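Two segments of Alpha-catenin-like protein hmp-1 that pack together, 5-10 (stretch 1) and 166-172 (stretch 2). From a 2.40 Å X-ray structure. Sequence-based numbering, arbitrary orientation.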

# COMPACT_ATOMS: atom_id res chain seq x y z
N GLY A 5 -18.28 -1.07 -1.85
CA GLY A 5 -17.60 -0.45 -0.72
C GLY A 5 -18.56 0.36 0.13
O GLY A 5 -19.16 1.33 -0.34
N ASP A 6 -18.69 -0.02 1.40
CA ASP A 6 -19.66 0.62 2.28
C ASP A 6 -19.11 1.87 2.95
O ASP A 6 -19.78 2.91 2.96
N LEU A 7 -17.91 1.79 3.51
CA LEU A 7 -17.33 2.91 4.25
C LEU A 7 -17.15 4.15 3.37
O LEU A 7 -17.33 5.27 3.83
N ILE A 8 -16.81 3.94 2.10
CA ILE A 8 -16.60 5.08 1.21
C ILE A 8 -17.94 5.70 0.82
O ILE A 8 -18.04 6.91 0.64
N ASN A 9 -18.98 4.87 0.71
CA ASN A 9 -20.31 5.38 0.39
C ASN A 9 -20.93 6.09 1.59
O ASN A 9 -21.63 7.09 1.43
N GLU A 10 -20.66 5.57 2.78
CA GLU A 10 -21.12 6.21 4.01
C GLU A 10 -20.53 7.61 4.15
O GLU A 10 -21.22 8.55 4.50
N SER A 166 -8.98 -3.16 0.42
CA SER A 166 -8.99 -2.01 -0.48
C SER A 166 -10.38 -1.67 -1.00
O SER A 166 -10.71 -0.50 -1.22
N CYS A 167 -11.21 -2.69 -1.19
CA CYS A 167 -12.52 -2.52 -1.81
C CYS A 167 -13.45 -1.62 -1.00
O CYS A 167 -14.36 -0.99 -1.55
N GLN A 168 -13.23 -1.54 0.31
CA GLN A 168 -14.06 -0.73 1.19
C GLN A 168 -13.99 0.76 0.86
O GLN A 168 -14.91 1.51 1.16
N LEU A 169 -12.89 1.18 0.25
CA LEU A 169 -12.66 2.60 0.02
C LEU A 169 -12.81 3.00 -1.44
O LEU A 169 -12.48 4.13 -1.82
N SER A 170 -13.31 2.09 -2.26
CA SER A 170 -13.55 2.39 -3.67
C SER A 170 -15.04 2.38 -3.98
O SER A 170 -15.76 1.47 -3.57
N SER A 171 -15.50 3.39 -4.71
CA SER A 171 -16.89 3.45 -5.16
C SER A 171 -17.00 2.89 -6.57
O SER A 171 -18.08 2.88 -7.17
N ASP A 172 -15.87 2.42 -7.10
CA ASP A 172 -15.84 1.79 -8.42
C ASP A 172 -16.38 0.37 -8.32
O ASP A 172 -15.62 -0.57 -8.08

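This is a small contact of aliphatic side chains on backbone carbonyls, with one hydrogen bond and one leucine pair, in which the first turn of a helix faces an irregular stretch. The one hydrogen bond across it runs from Ile 8 N to Gln 168 O at 3.2 Å, which suits an amide at the start of a helix, where no preceding turn supplies an acceptor.

Ile 8 (chi1 t, chi2 p) points toward stretch 2 and lies over its backbone: CG1 is 3.5 Å from Leu 169 O, and CG2 is 3.6 Å from Ser 170 O. Leu 7 (t, p) also points inward and meets a side chain, its CD2 3.8 Å from CD2 of Leu 169. That leucine starts away from the helix, but its m, t rotamer brings the end back.

Gly 5 fits where a side chain would not: its CA is 3.4 Å from Cys 167 O, and a CB would clash with that oxygen and with Ser 170 O. At the margin, Asn 9 (m) leaves sideways and brings OD1 within 4.0 Å of Ser 171 CB, a contact without a hydrogen bond. Ser 170 (t) turns away and instead accepts from its own stretch, Asp 172 N to Ser 170 OG at 3.1 Å.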

# COMPACT_ATOMS: atom_id res chain seq x y z
CB ASP A 6 -20.14 -0.37 3.34
CG ASP A 6 -21.42 -1.07 2.95
OD1 ASP A 6 -22.04 -0.65 1.94
OD2 ASP A 6 -21.82 -2.03 3.64
CB LEU A 7 -15.99 2.52 4.87
CG LEU A 7 -15.25 3.63 5.62
CD1 LEU A 7 -16.14 4.24 6.71
CD2 LEU A 7 -13.95 3.12 6.23
CB ILE A 8 -15.80 4.68 -0.05
CG1 ILE A 8 -15.29 5.93 -0.77
CG2 ILE A 8 -16.61 3.78 -0.99
CD1 ILE A 8 -14.38 6.78 0.10
CB ASN A 9 -21.22 4.24 -0.08
CG ASN A 9 -20.84 3.72 -1.45
OD1 ASN A 9 -20.22 4.43 -2.25
ND2 ASN A 9 -21.21 2.48 -1.75
CB GLU A 10 -20.76 5.36 5.24
CG GLU A 10 -21.47 4.02 5.32
CD GLU A 10 -22.92 4.13 5.75
OE1 GLU A 10 -23.40 5.26 5.97
OE2 GLU A 10 -23.59 3.08 5.87
CB SER A 166 -8.06 -2.27 -1.67
OG SER A 166 -6.73 -2.48 -1.24
CB CYS A 167 -13.17 -3.89 -2.02
SG CYS A 167 -12.31 -4.90 -3.27
CB GLN A 168 -13.65 -0.92 2.65
CG GLN A 168 -13.41 -2.36 3.07
CD GLN A 168 -13.08 -2.47 4.54
OE1 GLN A 168 -13.28 -1.53 5.31
NE2 GLN A 168 -12.57 -3.63 4.95
CB LEU A 169 -11.27 3.00 0.52
CG LEU A 169 -11.01 2.71 2.00
CD1 LEU A 169 -9.72 3.36 2.42
CD2 LEU A 169 -12.16 3.22 2.85
CB SER A 170 -12.82 1.40 -4.57
OG SER A 170 -13.09 1.68 -5.93
CB SER A 171 -17.42 4.88 -5.12
OG SER A 171 -16.86 5.67 -6.16
CB ASP A 172 -14.41 1.79 -8.97
CG ASP A 172 -14.34 1.40 -10.44
OD1 ASP A 172 -13.35 1.76 -11.10
OD2 ASP A 172 -15.28 0.73 -10.94